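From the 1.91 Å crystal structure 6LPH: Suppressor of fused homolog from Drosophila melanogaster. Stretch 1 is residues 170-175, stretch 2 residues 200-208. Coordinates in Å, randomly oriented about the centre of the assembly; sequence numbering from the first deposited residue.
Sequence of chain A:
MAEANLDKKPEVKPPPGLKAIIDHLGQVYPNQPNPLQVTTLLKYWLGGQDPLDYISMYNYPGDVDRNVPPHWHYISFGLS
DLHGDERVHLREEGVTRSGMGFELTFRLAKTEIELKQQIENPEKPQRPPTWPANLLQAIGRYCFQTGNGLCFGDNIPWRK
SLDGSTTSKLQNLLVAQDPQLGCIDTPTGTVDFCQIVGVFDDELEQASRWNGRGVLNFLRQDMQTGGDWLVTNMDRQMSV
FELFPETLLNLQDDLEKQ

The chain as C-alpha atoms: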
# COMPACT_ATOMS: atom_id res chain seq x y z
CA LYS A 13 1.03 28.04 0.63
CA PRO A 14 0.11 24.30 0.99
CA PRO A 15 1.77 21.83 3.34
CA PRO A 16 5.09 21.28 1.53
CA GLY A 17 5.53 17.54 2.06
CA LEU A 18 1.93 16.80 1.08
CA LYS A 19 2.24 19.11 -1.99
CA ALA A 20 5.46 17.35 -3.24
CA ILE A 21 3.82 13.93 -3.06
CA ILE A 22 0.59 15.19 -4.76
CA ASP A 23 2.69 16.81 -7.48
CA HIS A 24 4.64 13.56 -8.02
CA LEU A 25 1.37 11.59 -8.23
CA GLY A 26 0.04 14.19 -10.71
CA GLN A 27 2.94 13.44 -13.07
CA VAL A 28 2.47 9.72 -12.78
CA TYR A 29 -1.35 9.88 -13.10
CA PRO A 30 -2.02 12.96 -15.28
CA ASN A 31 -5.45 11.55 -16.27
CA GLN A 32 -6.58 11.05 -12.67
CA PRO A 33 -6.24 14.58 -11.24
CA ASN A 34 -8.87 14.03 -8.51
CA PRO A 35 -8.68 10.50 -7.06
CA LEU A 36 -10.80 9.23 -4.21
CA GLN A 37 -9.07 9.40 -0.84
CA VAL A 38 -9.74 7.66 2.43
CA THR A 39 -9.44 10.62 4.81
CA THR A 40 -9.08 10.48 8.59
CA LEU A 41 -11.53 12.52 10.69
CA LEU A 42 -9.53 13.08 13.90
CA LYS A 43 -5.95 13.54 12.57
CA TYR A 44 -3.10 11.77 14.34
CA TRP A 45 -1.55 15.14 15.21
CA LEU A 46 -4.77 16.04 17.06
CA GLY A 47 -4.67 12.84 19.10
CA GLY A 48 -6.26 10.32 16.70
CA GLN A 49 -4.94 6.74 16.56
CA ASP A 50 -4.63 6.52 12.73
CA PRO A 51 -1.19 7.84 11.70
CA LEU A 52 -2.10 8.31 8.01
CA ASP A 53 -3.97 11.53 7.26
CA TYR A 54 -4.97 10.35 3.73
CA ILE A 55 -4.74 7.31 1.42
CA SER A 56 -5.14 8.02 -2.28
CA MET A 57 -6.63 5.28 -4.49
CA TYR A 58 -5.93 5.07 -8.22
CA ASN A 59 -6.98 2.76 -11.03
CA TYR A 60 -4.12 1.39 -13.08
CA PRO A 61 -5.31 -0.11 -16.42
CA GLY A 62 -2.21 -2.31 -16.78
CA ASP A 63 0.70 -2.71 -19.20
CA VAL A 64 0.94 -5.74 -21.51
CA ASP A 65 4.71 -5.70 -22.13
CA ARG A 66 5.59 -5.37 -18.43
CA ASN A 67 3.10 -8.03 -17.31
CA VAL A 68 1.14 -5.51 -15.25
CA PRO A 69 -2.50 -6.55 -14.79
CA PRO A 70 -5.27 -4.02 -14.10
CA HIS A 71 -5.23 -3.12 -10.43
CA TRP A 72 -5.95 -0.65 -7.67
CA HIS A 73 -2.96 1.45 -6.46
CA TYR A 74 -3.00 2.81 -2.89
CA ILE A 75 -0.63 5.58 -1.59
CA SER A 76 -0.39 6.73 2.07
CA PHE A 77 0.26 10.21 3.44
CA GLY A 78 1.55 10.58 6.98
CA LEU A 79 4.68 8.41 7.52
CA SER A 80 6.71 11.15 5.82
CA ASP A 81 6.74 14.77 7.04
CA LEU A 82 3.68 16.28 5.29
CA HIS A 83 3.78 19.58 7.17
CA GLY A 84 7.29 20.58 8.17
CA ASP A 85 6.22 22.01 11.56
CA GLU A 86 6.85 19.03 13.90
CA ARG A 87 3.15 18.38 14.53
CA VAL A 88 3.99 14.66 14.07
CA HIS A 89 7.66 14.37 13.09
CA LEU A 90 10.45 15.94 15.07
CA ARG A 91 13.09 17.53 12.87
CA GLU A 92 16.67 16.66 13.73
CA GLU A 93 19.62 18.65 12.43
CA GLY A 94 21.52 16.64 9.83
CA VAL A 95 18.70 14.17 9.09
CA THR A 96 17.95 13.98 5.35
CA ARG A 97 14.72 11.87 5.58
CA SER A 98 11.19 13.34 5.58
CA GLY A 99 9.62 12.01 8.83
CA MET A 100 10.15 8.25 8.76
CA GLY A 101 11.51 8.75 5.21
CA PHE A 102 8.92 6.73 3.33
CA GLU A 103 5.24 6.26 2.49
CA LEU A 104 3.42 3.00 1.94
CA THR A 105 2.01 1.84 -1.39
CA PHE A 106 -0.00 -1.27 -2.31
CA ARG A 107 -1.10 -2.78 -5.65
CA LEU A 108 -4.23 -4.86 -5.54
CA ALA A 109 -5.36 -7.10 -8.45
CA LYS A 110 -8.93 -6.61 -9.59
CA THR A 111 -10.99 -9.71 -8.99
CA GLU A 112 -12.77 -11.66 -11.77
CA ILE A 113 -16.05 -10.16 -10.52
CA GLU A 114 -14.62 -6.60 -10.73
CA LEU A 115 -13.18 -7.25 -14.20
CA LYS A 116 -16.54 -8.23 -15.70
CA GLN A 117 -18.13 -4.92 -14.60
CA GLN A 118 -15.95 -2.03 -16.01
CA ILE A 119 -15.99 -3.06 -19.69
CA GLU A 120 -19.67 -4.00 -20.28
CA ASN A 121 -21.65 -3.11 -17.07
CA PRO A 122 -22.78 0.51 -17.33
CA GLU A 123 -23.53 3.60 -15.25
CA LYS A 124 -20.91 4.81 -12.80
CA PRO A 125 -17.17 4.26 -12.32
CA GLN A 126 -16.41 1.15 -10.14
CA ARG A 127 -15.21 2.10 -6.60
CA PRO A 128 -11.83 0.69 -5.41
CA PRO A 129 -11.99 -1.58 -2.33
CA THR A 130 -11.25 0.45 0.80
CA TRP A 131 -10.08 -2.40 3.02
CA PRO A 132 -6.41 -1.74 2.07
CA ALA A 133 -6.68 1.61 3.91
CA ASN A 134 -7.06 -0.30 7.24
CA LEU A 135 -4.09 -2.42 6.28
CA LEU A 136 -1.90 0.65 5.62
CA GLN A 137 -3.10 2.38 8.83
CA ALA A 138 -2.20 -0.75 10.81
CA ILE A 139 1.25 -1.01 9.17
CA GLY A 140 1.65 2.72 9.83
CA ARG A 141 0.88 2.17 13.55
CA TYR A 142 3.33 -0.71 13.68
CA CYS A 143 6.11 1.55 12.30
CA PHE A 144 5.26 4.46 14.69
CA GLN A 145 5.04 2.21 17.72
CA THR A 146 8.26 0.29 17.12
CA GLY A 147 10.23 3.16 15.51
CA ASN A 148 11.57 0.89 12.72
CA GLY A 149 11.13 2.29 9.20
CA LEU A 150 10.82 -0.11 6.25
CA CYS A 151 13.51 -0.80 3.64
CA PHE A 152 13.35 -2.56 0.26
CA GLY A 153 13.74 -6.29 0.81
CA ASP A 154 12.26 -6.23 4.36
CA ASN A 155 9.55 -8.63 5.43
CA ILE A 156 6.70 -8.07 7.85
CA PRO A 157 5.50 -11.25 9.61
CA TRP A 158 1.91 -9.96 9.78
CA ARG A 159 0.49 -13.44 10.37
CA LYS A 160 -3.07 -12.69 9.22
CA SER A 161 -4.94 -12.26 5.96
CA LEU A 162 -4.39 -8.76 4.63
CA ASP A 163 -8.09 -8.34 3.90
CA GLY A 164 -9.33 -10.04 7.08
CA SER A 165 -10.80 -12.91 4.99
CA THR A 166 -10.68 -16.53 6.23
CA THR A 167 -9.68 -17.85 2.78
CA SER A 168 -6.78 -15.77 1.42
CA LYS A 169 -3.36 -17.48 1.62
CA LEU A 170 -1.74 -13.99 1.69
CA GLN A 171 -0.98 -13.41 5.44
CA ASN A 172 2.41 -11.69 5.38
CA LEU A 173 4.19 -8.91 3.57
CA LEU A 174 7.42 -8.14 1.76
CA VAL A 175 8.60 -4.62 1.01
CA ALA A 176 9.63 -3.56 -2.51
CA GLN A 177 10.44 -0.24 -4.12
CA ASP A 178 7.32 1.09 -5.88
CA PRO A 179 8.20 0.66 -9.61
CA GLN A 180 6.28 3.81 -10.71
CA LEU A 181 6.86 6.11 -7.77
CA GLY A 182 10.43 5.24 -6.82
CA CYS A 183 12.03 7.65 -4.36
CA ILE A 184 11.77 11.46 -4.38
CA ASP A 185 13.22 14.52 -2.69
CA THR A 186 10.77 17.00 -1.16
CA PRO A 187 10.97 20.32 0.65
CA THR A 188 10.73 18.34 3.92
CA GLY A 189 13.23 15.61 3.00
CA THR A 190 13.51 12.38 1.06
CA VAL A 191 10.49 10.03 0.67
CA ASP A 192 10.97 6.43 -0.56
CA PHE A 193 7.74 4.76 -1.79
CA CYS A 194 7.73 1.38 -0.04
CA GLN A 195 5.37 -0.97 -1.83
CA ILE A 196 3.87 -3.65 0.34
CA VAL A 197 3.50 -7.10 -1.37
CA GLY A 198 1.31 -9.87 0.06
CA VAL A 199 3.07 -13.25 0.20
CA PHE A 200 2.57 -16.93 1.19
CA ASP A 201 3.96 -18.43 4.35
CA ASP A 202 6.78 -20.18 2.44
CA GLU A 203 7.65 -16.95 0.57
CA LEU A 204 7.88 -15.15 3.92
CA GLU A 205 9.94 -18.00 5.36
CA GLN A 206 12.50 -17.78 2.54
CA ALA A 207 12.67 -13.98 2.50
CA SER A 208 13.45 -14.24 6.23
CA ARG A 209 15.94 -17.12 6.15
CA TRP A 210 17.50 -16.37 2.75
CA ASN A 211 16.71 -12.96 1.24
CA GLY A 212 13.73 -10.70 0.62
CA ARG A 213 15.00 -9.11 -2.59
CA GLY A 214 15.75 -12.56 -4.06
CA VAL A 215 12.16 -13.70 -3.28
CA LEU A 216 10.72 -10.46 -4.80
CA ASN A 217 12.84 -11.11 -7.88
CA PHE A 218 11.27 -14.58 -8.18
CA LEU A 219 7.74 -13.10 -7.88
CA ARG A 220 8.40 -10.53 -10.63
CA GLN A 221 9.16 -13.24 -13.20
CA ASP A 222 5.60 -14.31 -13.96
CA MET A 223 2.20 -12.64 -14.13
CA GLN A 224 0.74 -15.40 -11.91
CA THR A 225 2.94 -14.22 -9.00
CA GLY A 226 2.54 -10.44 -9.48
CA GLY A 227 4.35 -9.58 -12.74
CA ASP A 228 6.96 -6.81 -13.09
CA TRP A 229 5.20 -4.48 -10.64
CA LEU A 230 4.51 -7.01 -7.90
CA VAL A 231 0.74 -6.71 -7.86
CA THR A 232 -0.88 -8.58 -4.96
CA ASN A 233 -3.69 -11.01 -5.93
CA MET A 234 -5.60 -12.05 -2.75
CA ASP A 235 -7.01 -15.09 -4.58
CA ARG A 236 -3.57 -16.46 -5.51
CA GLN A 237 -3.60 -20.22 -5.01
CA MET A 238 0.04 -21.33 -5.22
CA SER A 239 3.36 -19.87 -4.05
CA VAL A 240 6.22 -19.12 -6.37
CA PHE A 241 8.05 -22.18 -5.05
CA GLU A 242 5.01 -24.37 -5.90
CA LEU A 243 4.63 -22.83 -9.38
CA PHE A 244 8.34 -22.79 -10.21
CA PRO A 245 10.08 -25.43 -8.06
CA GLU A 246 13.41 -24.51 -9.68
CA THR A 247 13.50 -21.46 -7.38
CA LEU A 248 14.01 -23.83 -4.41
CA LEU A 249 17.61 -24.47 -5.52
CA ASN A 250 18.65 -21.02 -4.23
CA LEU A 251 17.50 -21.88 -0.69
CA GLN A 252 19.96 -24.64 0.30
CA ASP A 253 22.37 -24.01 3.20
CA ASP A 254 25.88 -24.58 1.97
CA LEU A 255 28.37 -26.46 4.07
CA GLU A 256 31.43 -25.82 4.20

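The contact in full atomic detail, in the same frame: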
# COMPACT_ATOMS: atom_id res chain seq x y z
N LEU A 170 -2.70 -15.11 1.49
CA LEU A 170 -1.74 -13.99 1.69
C LEU A 170 -1.84 -13.35 3.09
O LEU A 170 -2.72 -12.50 3.32
CB LEU A 170 -1.88 -12.95 0.57
CG LEU A 170 -1.74 -13.47 -0.86
CD1 LEU A 170 -1.64 -12.30 -1.82
CD2 LEU A 170 -0.51 -14.37 -1.04
N GLN A 171 -0.95 -13.78 4.01
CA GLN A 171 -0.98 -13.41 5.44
C GLN A 171 0.22 -12.62 5.91
O GLN A 171 0.33 -12.36 7.11
CB GLN A 171 -0.84 -14.63 6.35
CG GLN A 171 -1.42 -15.92 5.90
CD GLN A 171 -2.86 -15.86 6.13
OE1 GLN A 171 -3.51 -15.04 5.53
NE2 GLN A 171 -3.37 -16.69 7.04
N ASN A 172 1.14 -12.33 5.01
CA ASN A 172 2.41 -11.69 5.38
C ASN A 172 2.82 -10.79 4.25
O ASN A 172 2.18 -10.80 3.18
CB ASN A 172 3.48 -12.78 5.64
CG ASN A 172 3.12 -13.70 6.81
OD1 ASN A 172 2.71 -14.85 6.60
ND2 ASN A 172 3.26 -13.21 8.01
N LEU A 173 3.86 -9.98 4.49
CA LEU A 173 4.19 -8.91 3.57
C LEU A 173 5.65 -8.89 3.30
O LEU A 173 6.44 -9.17 4.19
CB LEU A 173 3.85 -7.53 4.20
CG LEU A 173 2.37 -7.45 4.59
CD1 LEU A 173 2.14 -6.33 5.59
CD2 LEU A 173 1.53 -7.31 3.33
N LEU A 174 6.02 -8.56 2.06
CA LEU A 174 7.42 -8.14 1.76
C LEU A 174 7.35 -6.72 1.33
O LEU A 174 6.27 -6.26 0.96
CB LEU A 174 8.10 -8.98 0.65
CG LEU A 174 8.15 -10.49 0.89
CD1 LEU A 174 8.92 -11.23 -0.22
CD2 LEU A 174 8.77 -10.74 2.26
N VAL A 175 8.50 -6.03 1.37
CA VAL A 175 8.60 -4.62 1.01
C VAL A 175 9.49 -4.43 -0.22
O VAL A 175 10.64 -4.87 -0.25
CB VAL A 175 9.15 -3.75 2.17
CG1 VAL A 175 9.20 -2.26 1.78
CG2 VAL A 175 8.28 -3.94 3.42
N PHE A 200 2.89 -15.65 0.54
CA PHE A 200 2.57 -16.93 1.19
C PHE A 200 3.51 -17.12 2.36
O PHE A 200 4.57 -16.43 2.48
CB PHE A 200 2.78 -18.10 0.20
CG PHE A 200 1.62 -18.35 -0.73
CD1 PHE A 200 0.96 -19.58 -0.72
CD2 PHE A 200 1.21 -17.37 -1.66
CE1 PHE A 200 -0.11 -19.81 -1.58
CE2 PHE A 200 0.13 -17.60 -2.52
CZ PHE A 200 -0.54 -18.83 -2.47
N ASP A 201 3.14 -18.05 3.22
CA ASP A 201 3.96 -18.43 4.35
C ASP A 201 5.35 -18.86 3.91
O ASP A 201 6.32 -18.45 4.54
CB ASP A 201 3.34 -19.59 5.15
CG ASP A 201 2.15 -19.15 6.02
OD1 ASP A 201 1.66 -18.01 5.90
OD2 ASP A 201 1.68 -19.99 6.82
N ASP A 202 5.45 -19.70 2.86
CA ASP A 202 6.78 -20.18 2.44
C ASP A 202 7.62 -19.06 1.83
O ASP A 202 8.84 -19.01 2.03
CB ASP A 202 6.72 -21.44 1.53
CG ASP A 202 5.94 -21.23 0.22
OD1 ASP A 202 5.23 -20.21 0.08
OD2 ASP A 202 6.03 -22.10 -0.67
N GLU A 203 6.96 -18.14 1.12
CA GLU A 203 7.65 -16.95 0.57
C GLU A 203 8.23 -16.09 1.70
O GLU A 203 9.39 -15.62 1.63
CB GLU A 203 6.68 -16.15 -0.33
CG GLU A 203 6.44 -16.83 -1.69
CD GLU A 203 5.15 -16.45 -2.41
OE1 GLU A 203 4.90 -17.06 -3.48
OE2 GLU A 203 4.39 -15.56 -1.95
N LEU A 204 7.43 -15.90 2.74
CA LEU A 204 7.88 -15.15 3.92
C LEU A 204 9.05 -15.89 4.56
O LEU A 204 10.08 -15.30 4.87
CB LEU A 204 6.75 -14.96 4.95
CG LEU A 204 7.34 -14.48 6.27
CD1 LEU A 204 7.70 -13.00 6.13
CD2 LEU A 204 6.44 -14.76 7.46
N GLU A 205 8.88 -17.20 4.74
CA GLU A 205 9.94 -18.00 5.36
C GLU A 205 11.28 -17.81 4.65
O GLU A 205 12.30 -17.61 5.30
CB GLU A 205 9.52 -19.48 5.43
CG GLU A 205 10.14 -20.21 6.61
CD GLU A 205 9.12 -21.01 7.44
OE1 GLU A 205 9.56 -21.96 8.12
OE2 GLU A 205 7.88 -20.70 7.42
N GLN A 206 11.26 -17.84 3.31
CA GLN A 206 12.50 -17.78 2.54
C GLN A 206 13.07 -16.38 2.44
O GLN A 206 14.28 -16.21 2.34
CB GLN A 206 12.35 -18.46 1.17
CG GLN A 206 11.88 -19.92 1.25
CD GLN A 206 12.75 -20.83 2.13
OE1 GLN A 206 12.26 -21.82 2.70
NE2 GLN A 206 14.03 -20.50 2.24
N ALA A 207 12.20 -15.36 2.47
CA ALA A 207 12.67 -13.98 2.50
C ALA A 207 13.40 -13.73 3.82
O ALA A 207 14.42 -13.01 3.87
CB ALA A 207 11.50 -13.02 2.35
N SER A 208 12.88 -14.36 4.87
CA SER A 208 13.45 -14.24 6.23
C SER A 208 14.75 -15.03 6.35
O SER A 208 15.75 -14.50 6.82
CB SER A 208 12.44 -14.69 7.29
OG SER A 208 12.95 -14.52 8.61

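A helix laid against a strand has one residue per turn or so available to meet the alternate side chains of its partner, and this contact in the Drosophila Suppressor of fused homolog illustrates the rule on a small scale. The strand, residues 172-175, and the first turns of the helix, residues 201-208, approach to 8.4 Å between axes and run in broadly the same sense, their directions 45° apart. The chain comes closest just before both elements, where the CA atoms of Leu170 and Phe200 lie 5.2 Å apart; between Asn172 CA and Leu204 CA the gap is 6.6 Å.

Phe200 occupies the N-cap position. Its backbone N donates a hydrogen bond to Glu203 OE2 (2.9 Å, nearly linear), while its O accepts one from Leu204 N, also at 2.9 Å, the first of the i to i+4 bonds that carry the helix forward. These bonds fix the helix start, whereas the contact between the stretches contains no clear hydrogen bond and rests largely on packing.

Spacing decides which residues meet. On the helix, Leu204 and Ala207, three positions apart, both point toward the strand; on the strand, Asn172 points toward the helix and Leu173 away. Leu174 starts out sideways, but its m,t rotamer brings CD2 within 3.6 Å of Ala207 CB, an ordinary van der Waals contact between two methyl groups. Leu204 sets CD2 3.5 Å from Asn172 CG, an apolar branch against a buried amide. At the other end, Leu170 CD2 reaches 3.5 Å from Phe200 CD2, meeting the ring obliquely; both side chains bend back to the contact from CA-to-CB bonds not aimed at it. Asp201 closes the exposed margin, where its OD1 lies 3.7 Å from Gln171 CG.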